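Long-range contacts in macrophomate synthase intermolecular Diels-Alderase (Macrophoma commelinae, PDB 1IZC), which is an enzyme of the HpcH/HpaI aldolase and citrate lyase family, built as a TIM barrel, with magnesium and pyruvic acid bound in the model: residues A[24-29]-A[173-179]; A[81-86]-A[112-118]. The protein carries 1 engineered substitution. Numbering follows the deposited sequence.

Contact 1 (A[24-29]-A[173-179])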
ATOM      1  N   TYR A  24      19.216  14.728  -0.727  1.00  8.71           N
ATOM      2  CA  TYR A  24      19.158  16.143  -1.099  1.00 10.45           C
ATOM      3  C   TYR A  24      19.345  16.296  -2.601  1.00  8.95           C
ATOM      4  O   TYR A  24      19.970  15.453  -3.248  1.00  9.76           O
ATOM      5  CB  TYR A  24      20.205  16.955  -0.328  1.00 11.30           C
ATOM      6  CG  TYR A  24      19.712  17.309   1.045  1.00  9.32           C
ATOM      7  CD1 TYR A  24      19.907  16.453   2.125  1.00 14.58           C
ATOM      8  CD2 TYR A  24      18.951  18.459   1.248  1.00 12.17           C
ATOM      9  CE1 TYR A  24      19.353  16.736   3.377  1.00 19.52           C
ATOM     10  CE2 TYR A  24      18.392  18.747   2.490  1.00 17.63           C
ATOM     11  CZ  TYR A  24      18.598  17.883   3.552  1.00 18.79           C
ATOM     12  OH  TYR A  24      18.061  18.176   4.797  1.00 18.10           O
ATOM     13  N   PRO A  25      18.811  17.384  -3.183  1.00 10.12           N
ATOM     14  CA  PRO A  25      18.951  17.565  -4.629  1.00  9.36           C
ATOM     15  C   PRO A  25      20.356  17.737  -5.162  1.00  9.77           C
ATOM     16  O   PRO A  25      21.182  18.422  -4.560  1.00  9.78           O
ATOM     17  CB  PRO A  25      18.103  18.803  -4.911  1.00  8.85           C
ATOM     18  CG  PRO A  25      18.349  19.640  -3.687  1.00  9.49           C
ATOM     19  CD  PRO A  25      18.227  18.584  -2.557  1.00  9.65           C
ATOM     20  N   GLY A  26      20.611  17.098  -6.298  1.00  9.52           N
ATOM     21  CA  GLY A  26      21.891  17.242  -6.959  1.00  9.09           C
ATOM     22  C   GLY A  26      21.882  18.619  -7.604  1.00 11.08           C
ATOM     23  O   GLY A  26      20.832  19.273  -7.676  1.00  8.63           O
ATOM     24  N   ASN A  27      23.030  19.065  -8.099  1.00 10.15           N
ATOM     25  CA  ASN A  27      23.101  20.410  -8.670  1.00  9.91           C
ATOM     26  C   ASN A  27      22.652  20.545 -10.124  1.00  9.64           C
ATOM     27  O   ASN A  27      23.482  20.652 -11.040  1.00 10.91           O
ATOM     28  CB  ASN A  27      24.516  20.968  -8.518  1.00 11.11           C
ATOM     29  CG  ASN A  27      24.548  22.478  -8.657  1.00 11.78           C
ATOM     30  OD1 ASN A  27      23.599  23.074  -9.164  1.00 10.76           O
ATOM     31  ND2 ASN A  27      25.639  23.102  -8.215  1.00 16.39           N
ATOM     32  N   LEU A  28      21.338  20.566 -10.334  1.00  6.88           N
ATOM     33  CA  LEU A  28      20.792  20.707 -11.677  1.00  9.67           C
ATOM     34  C   LEU A  28      21.127  22.098 -12.219  1.00 10.01           C
ATOM     35  O   LEU A  28      21.319  22.275 -13.423  1.00  9.25           O
ATOM     36  CB  LEU A  28      19.271  20.476 -11.668  1.00  8.24           C
ATOM     37  CG  LEU A  28      18.523  20.727 -12.984  1.00  7.10           C
ATOM     38  CD1 LEU A  28      19.073  19.775 -14.075  1.00  9.77           C
ATOM     39  CD2 LEU A  28      17.017  20.516 -12.781  1.00  9.34           C
ATOM     40  N   ARG A  29      21.198  23.083 -11.324  1.00  8.07           N
ATOM     41  CA  ARG A  29      21.530  24.449 -11.731  1.00  8.35           C
ATOM     42  C   ARG A  29      22.853  24.449 -12.515  1.00 11.61           C
ATOM     43  O   ARG A  29      22.950  25.016 -13.619  1.00 11.40           O
ATOM     44  CB  ARG A  29      21.655  25.341 -10.481  1.00 10.94           C
ATOM     45  CG  ARG A  29      21.805  26.855 -10.745  1.00 15.52           C
ATOM     46  CD  ARG A  29      20.437  27.552 -10.894  1.00 19.16           C
ATOM     47  NE  ARG A  29      19.611  27.387  -9.701  1.00 19.22           N
ATOM     48  CZ  ARG A  29      19.720  28.096  -8.573  1.00 15.56           C
ATOM     49  NH1 ARG A  29      20.627  29.066  -8.434  1.00 13.51           N
ATOM     50  NH2 ARG A  29      18.918  27.817  -7.559  1.00 12.78           N
ATOM     51  N   THR A 173      22.326  24.337  -0.040  1.00 11.49           N
ATOM     52  CA  THR A 173      22.177  23.271  -1.027  1.00 11.28           C
ATOM     53  C   THR A 173      20.892  23.493  -1.801  1.00 13.81           C
ATOM     54  O   THR A 173      20.875  23.513  -3.040  1.00 12.56           O
ATOM     55  CB  THR A 173      22.103  21.907  -0.336  1.00  9.12           C
ATOM     56  OG1 THR A 173      23.337  21.662   0.336  1.00 11.38           O
ATOM     57  CG2 THR A 173      21.842  20.797  -1.363  1.00  9.48           C
ATOM     58  N   SER A 174      19.805  23.671  -1.062  1.00 12.01           N
ATOM     59  CA  SER A 174      18.513  23.869  -1.681  1.00 14.22           C
ATOM     60  C   SER A 174      18.419  25.127  -2.530  1.00 16.24           C
ATOM     61  O   SER A 174      17.944  25.094  -3.667  1.00 15.53           O
ATOM     62  CB  SER A 174      17.429  23.886  -0.607  1.00 12.41           C
ATOM     63  OG  SER A 174      17.348  22.609   0.023  1.00 16.48           O
ATOM     64  N   ASN A 175      18.880  26.248  -1.999  1.00 12.42           N
ATOM     65  CA  ASN A 175      18.757  27.474  -2.771  1.00 12.03           C
ATOM     66  C   ASN A 175      19.722  27.595  -3.955  1.00 11.51           C
ATOM     67  O   ASN A 175      19.460  28.352  -4.897  1.00 13.46           O
ATOM     68  CB  ASN A 175      18.854  28.684  -1.827  1.00 14.36           C
ATOM     69  CG  ASN A 175      17.536  28.951  -1.070  1.00 19.16           C
ATOM     70  OD1 ASN A 175      16.584  28.157  -1.126  1.00 13.61           O
ATOM     71  ND2 ASN A 175      17.486  30.072  -0.351  1.00 16.43           N
ATOM     72  N   ASN A 176      20.813  26.832  -3.932  1.00 11.84           N
ATOM     73  CA  ASN A 176      21.783  26.876  -5.016  1.00 10.36           C
ATOM     74  C   ASN A 176      21.609  25.776  -6.064  1.00  8.61           C
ATOM     75  O   ASN A 176      22.048  25.930  -7.197  1.00 10.89           O
ATOM     76  CB  ASN A 176      23.214  26.773  -4.475  1.00 11.73           C
ATOM     77  CG  ASN A 176      23.578  27.916  -3.552  1.00 19.73           C
ATOM     78  OD1 ASN A 176      23.103  29.033  -3.717  1.00 24.64           O
ATOM     79  ND2 ASN A 176      24.439  27.644  -2.586  1.00 25.57           N
ATOM     80  N   HIS A 177      20.977  24.669  -5.690  1.00  9.54           N
ATOM     81  CA  HIS A 177      20.837  23.547  -6.626  1.00  9.20           C
ATOM     82  C   HIS A 177      19.516  23.451  -7.372  1.00 11.32           C
ATOM     83  O   HIS A 177      19.479  22.977  -8.514  1.00  9.13           O
ATOM     84  CB  HIS A 177      21.022  22.215  -5.887  1.00  6.60           C
ATOM     85  CG  HIS A 177      22.432  21.925  -5.473  1.00 11.30           C
ATOM     86  ND1 HIS A 177      22.810  20.705  -4.954  1.00 11.11           N
ATOM     87  CD2 HIS A 177      23.551  22.689  -5.492  1.00 10.07           C
ATOM     88  CE1 HIS A 177      24.102  20.727  -4.675  1.00 12.85           C
ATOM     89  NE2 HIS A 177      24.577  21.918  -4.991  1.00  9.16           N
ATOM     90  N   VAL A 178      18.440  23.881  -6.714  1.00 10.09           N
ATOM     91  CA  VAL A 178      17.084  23.759  -7.252  1.00 11.49           C
ATOM     92  C   VAL A 178      16.712  24.734  -8.362  1.00 11.38           C
ATOM     93  O   VAL A 178      16.985  25.935  -8.266  1.00 10.87           O
ATOM     94  CB  VAL A 178      16.057  23.857  -6.102  1.00 12.66           C
ATOM     95  CG1 VAL A 178      14.633  23.783  -6.655  1.00 13.24           C
ATOM     96  CG2 VAL A 178      16.296  22.714  -5.101  1.00 11.43           C
ATOM     97  N   CYS A 179      16.059  24.200  -9.394  1.00  8.47           N
ATOM     98  CA  CYS A 179      15.657  24.975 -10.573  1.00  6.04           C
ATOM     99  C   CYS A 179      14.153  25.059 -10.807  1.00 10.41           C
ATOM    100  O   CYS A 179      13.400  24.137 -10.453  1.00  9.62           O
ATOM    101  CB  CYS A 179      16.293  24.371 -11.825  1.00 11.77           C
ATOM    102  SG  CYS A 179      18.098  24.268 -11.782  1.00 14.11           S
TER
HETATM  103  O   HOH W   1      27.134  22.142  -5.872  1.00 17.62           O
HETATM  104  O   HOH W   2      24.655  26.172  -8.093  1.00 22.42           O
HETATM  105  O   HOH W   3      20.322  30.817  -5.959  1.00 29.02           O

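Contact 2 (A[81-86]-A[112-118])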
ATOM      1  N   LEU A  81       5.598   9.175  -4.143  1.00  7.96           N
ATOM      2  CA  LEU A  81       6.341  10.206  -4.880  1.00  6.76           C
ATOM      3  C   LEU A  81       7.683  10.406  -4.165  1.00  6.54           C
ATOM      4  O   LEU A  81       8.750  10.451  -4.783  1.00  7.14           O
ATOM      5  CB  LEU A  81       5.572  11.532  -4.881  1.00  5.60           C
ATOM      6  CG  LEU A  81       6.349  12.752  -5.402  1.00  8.70           C
ATOM      7  CD1 LEU A  81       6.849  12.497  -6.844  1.00 10.31           C
ATOM      8  CD2 LEU A  81       5.431  13.975  -5.372  1.00  8.78           C
ATOM      9  N   HIS A  82       7.606  10.560  -2.851  1.00  7.92           N
ATOM     10  CA  HIS A  82       8.794  10.721  -2.010  1.00  7.44           C
ATOM     11  C   HIS A  82       9.744   9.541  -2.235  1.00  8.10           C
ATOM     12  O   HIS A  82      10.945   9.732  -2.432  1.00  7.23           O
ATOM     13  CB  HIS A  82       8.344  10.811  -0.538  1.00  7.21           C
ATOM     14  CG  HIS A  82       9.431  10.595   0.479  1.00  7.57           C
ATOM     15  ND1 HIS A  82       9.769   9.344   0.948  1.00 10.94           N
ATOM     16  CD2 HIS A  82      10.182  11.476   1.188  1.00 11.04           C
ATOM     17  CE1 HIS A  82      10.675   9.461   1.905  1.00 12.41           C
ATOM     18  NE2 HIS A  82      10.942  10.744   2.071  1.00 12.71           N
ATOM     19  N   ASP A  83       9.208   8.325  -2.232  1.00  6.03           N
ATOM     20  CA  ASP A  83      10.051   7.150  -2.416  1.00  8.63           C
ATOM     21  C   ASP A  83      10.630   7.054  -3.818  1.00  7.01           C
ATOM     22  O   ASP A  83      11.753   6.573  -3.988  1.00  6.13           O
ATOM     23  CB  ASP A  83       9.269   5.862  -2.101  1.00  8.16           C
ATOM     24  CG  ASP A  83       8.984   5.689  -0.605  1.00 11.89           C
ATOM     25  OD1 ASP A  83       9.542   6.434   0.216  1.00 11.72           O
ATOM     26  OD2 ASP A  83       8.207   4.779  -0.250  1.00 15.36           O
ATOM     27  N   ALA A  84       9.882   7.511  -4.823  1.00  6.92           N
ATOM     28  CA  ALA A  84      10.363   7.444  -6.198  1.00  7.02           C
ATOM     29  C   ALA A  84      11.527   8.423  -6.371  1.00  6.81           C
ATOM     30  O   ALA A  84      12.535   8.112  -7.010  1.00  7.27           O
ATOM     31  CB  ALA A  84       9.222   7.795  -7.182  1.00  7.33           C
ATOM     32  N   ILE A  85      11.402   9.602  -5.777  1.00  5.10           N
ATOM     33  CA  ILE A  85      12.470  10.591  -5.901  1.00  5.54           C
ATOM     34  C   ILE A  85      13.736  10.049  -5.223  1.00  6.76           C
ATOM     35  O   ILE A  85      14.832  10.115  -5.795  1.00  6.91           O
ATOM     36  CB  ILE A  85      12.035  11.937  -5.296  1.00  6.53           C
ATOM     37  CG1 ILE A  85      10.889  12.511  -6.147  1.00  5.12           C
ATOM     38  CG2 ILE A  85      13.226  12.925  -5.284  1.00  6.37           C
ATOM     39  CD1 ILE A  85      10.205  13.753  -5.536  1.00  9.02           C
ATOM     40  N   HIS A  86      13.583   9.498  -4.022  1.00  5.80           N
ATOM     41  CA  HIS A  86      14.720   8.905  -3.313  1.00  6.78           C
ATOM     42  C   HIS A  86      15.309   7.779  -4.167  1.00  8.22           C
ATOM     43  O   HIS A  86      16.516   7.689  -4.335  1.00  6.08           O
ATOM     44  CB  HIS A  86      14.298   8.276  -1.986  1.00  6.59           C
ATOM     45  CG  HIS A  86      14.206   9.242  -0.847  1.00  8.53           C
ATOM     46  ND1 HIS A  86      13.861   8.847   0.427  1.00  8.46           N
ATOM     47  CD2 HIS A  86      14.429  10.577  -0.784  1.00 11.16           C
ATOM     48  CE1 HIS A  86      13.878   9.899   1.229  1.00  9.11           C
ATOM     49  NE2 HIS A  86      14.221  10.961   0.518  1.00  9.14           N
ATOM     50  N   THR A 112       6.431  18.056  -1.129  1.00  7.62           N
ATOM     51  CA  THR A 112       6.850  16.658  -1.092  1.00  8.97           C
ATOM     52  C   THR A 112       8.008  16.445  -2.067  1.00  8.77           C
ATOM     53  O   THR A 112       9.019  15.815  -1.731  1.00  6.73           O
ATOM     54  CB  THR A 112       5.686  15.728  -1.492  1.00 10.53           C
ATOM     55  OG1 THR A 112       4.629  15.847  -0.525  1.00 11.09           O
ATOM     56  CG2 THR A 112       6.164  14.268  -1.574  1.00  8.24           C
ATOM     57  N   ALA A 113       7.865  16.977  -3.279  1.00  8.01           N
ATOM     58  CA  ALA A 113       8.903  16.822  -4.286  1.00  7.60           C
ATOM     59  C   ALA A 113      10.201  17.457  -3.809  1.00  7.90           C
ATOM     60  O   ALA A 113      11.266  16.861  -3.918  1.00  7.69           O
ATOM     61  CB  ALA A 113       8.466  17.455  -5.608  1.00  6.60           C
ATOM     62  N   LEU A 114      10.121  18.662  -3.253  1.00  7.24           N
ATOM     63  CA  LEU A 114      11.341  19.322  -2.790  1.00  7.88           C
ATOM     64  C   LEU A 114      11.964  18.619  -1.578  1.00  7.31           C
ATOM     65  O   LEU A 114      13.176  18.344  -1.563  1.00 10.40           O
ATOM     66  CB  LEU A 114      11.044  20.782  -2.435  1.00  8.38           C
ATOM     67  CG  LEU A 114      10.603  21.690  -3.593  1.00  9.23           C
ATOM     68  CD1 LEU A 114      10.081  23.001  -3.003  1.00 12.04           C
ATOM     69  CD2 LEU A 114      11.754  21.937  -4.562  1.00 16.44           C
ATOM     70  N   ASP A 115      11.143  18.325  -0.577  1.00  8.69           N
ATOM     71  CA  ASP A 115      11.632  17.662   0.642  1.00  9.89           C
ATOM     72  C   ASP A 115      12.299  16.318   0.307  1.00 10.76           C
ATOM     73  O   ASP A 115      13.235  15.906   0.996  1.00 10.02           O
ATOM     74  CB  ASP A 115      10.495  17.416   1.659  1.00 15.31           C
ATOM     75  CG  ASP A 115      10.033  18.691   2.392  1.00 21.85           C
ATOM     76  OD1 ASP A 115      10.731  19.724   2.320  1.00 18.81           O
ATOM     77  OD2 ASP A 115       8.962  18.644   3.059  1.00 22.18           O
ATOM     78  N   ALA A 116      11.826  15.637  -0.742  1.00  9.28           N
ATOM     79  CA  ALA A 116      12.413  14.352  -1.131  1.00  9.85           C
ATOM     80  C   ALA A 116      13.699  14.477  -1.942  1.00 10.21           C
ATOM     81  O   ALA A 116      14.387  13.484  -2.161  1.00  9.14           O
ATOM     82  CB  ALA A 116      11.386  13.497  -1.917  1.00  7.26           C
ATOM     83  N   GLY A 117      14.022  15.677  -2.421  1.00  8.54           N
ATOM     84  CA  GLY A 117      15.259  15.830  -3.167  1.00  8.50           C
ATOM     85  C   GLY A 117      15.165  16.203  -4.637  1.00  7.11           C
ATOM     86  O   GLY A 117      16.146  16.086  -5.361  1.00  9.83           O
ATOM     87  N   ALA A 118      14.003  16.651  -5.100  1.00  6.93           N
ATOM     88  CA  ALA A 118      13.888  17.030  -6.509  1.00  6.85           C
ATOM     89  C   ALA A 118      14.764  18.249  -6.772  1.00  7.45           C
ATOM     90  O   ALA A 118      14.758  19.194  -5.984  1.00  9.03           O
ATOM     91  CB  ALA A 118      12.433  17.349  -6.863  1.00  6.93           C
TER
HETATM   92  O   HOH W   4      14.868  13.655   1.419  1.00 12.52           O

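Contact 1 (A[24-29]-A[173-179])
Residues 24-27 lead into helix 28-37, while residues 173-179 end helix 171-177 and enter strand 179-184. The nearest CA atoms are those of Asn27 and His177, 4.4 Å apart. Asn27 is the centre of an inverse gamma turn, with Leu28 N bonded to Gly26 O at 3.0 Å. It is also the N-cap of helix 28-37, where its OD1 accepts from Gln30 N. Arg29 N donates to His177 O at 3.3 Å. His177 ND1 donates to Pro25 O at 2.8 Å in a nearly straight bond. Asn27 CB sits over the face of the same ring, a CH-pi contact 3.6 Å from the centroid. One water links Asn27 ND2 (2.9 Å) and His177 NE2 (2.7 Å). The Arg29 side chain folds back over the end of the other helix. Its NH2 bonds to Asn175 O and Val178 O, each at 2.8 Å. Tyr140 OH also bonds to Val178 O. Apolar contacts are fewer: Pro25 CG meets Val178 CG2 at 4.0 Å, and Leu28 CG meets Cys179 SG at 3.8 Å. The direct hydrogen bonds all end on backbone carbonyls, so Arg29 and His177 tie the two chain paths together largely through main-chain oxygens.

Contact 2 (A[81-86]-A[112-118])
Direct polar bonds are absent between these two helices, although two histidines and a threonine line the join. The one polar link is a water, 2.9 Å from His86 NE2 and donating to Asp115 O at 2.8 Å. The rest is close packing around small residues. His82 and Ala116 have CA atoms 5.2 Å apart, and Ala116 CB lies 3.8 Å from both His82 CA and Ile85 CB. Ile85 fills the middle. Its CD1 reaches Ala113 CA at 3.6 Å, and its CG2 is 3.4 Å from Ala116 O. Leu81 CD2 meets Thr112 CG2 at 3.9 Å. The helices belong to successive beta-alpha units of the TIM barrel and run roughly parallel, at 36° and 8.8 Å between axes. Beneath them, Ile85, Ala113 and Ala118 pack on Val100 of strand 97-101. Helix 107-116 ends in a Schellman motif: Ala118 N bonds to Ala113 O and Gly117 N to Leu114 O. Gly117 has a phi of 115°, where a CB would strike the carbonyl of Ala116. His82 ND1 donates to Asp83 OD1 at 3.0 Å. Lys57 of a second subunit pairs with Asp83 OD1 and bonds to His86 ND1. Asp115 OD2 bonds to His73 of a third subunit.

In the fold
The centres of contacts 1 and 2 are 13 Å apart, and the two touch directly. Pro25 CB packs 3.4 Å from Gly117 O and 3.5 Å from Ala118 O. Val178 CG1 lies 4.0 Å from Leu114 CD2. Contact 1 thus abuts the end of helix 107-116, on the way into strand 120-123. That strand is the barrel neighbour of strand 179-184, and Cys179 shares backbone hydrogen bonds with Ala119 and Ile121. In sequence, both segments of contact 2 fall between those of contact 1. Strand 179-184 carries on to Gln183, with Glu185 just beyond it; both line the pyruvic acid pocket, and Glu185 binds magnesium. The Tyr24 side chain is about 13 Å from a bound pyruvic acid.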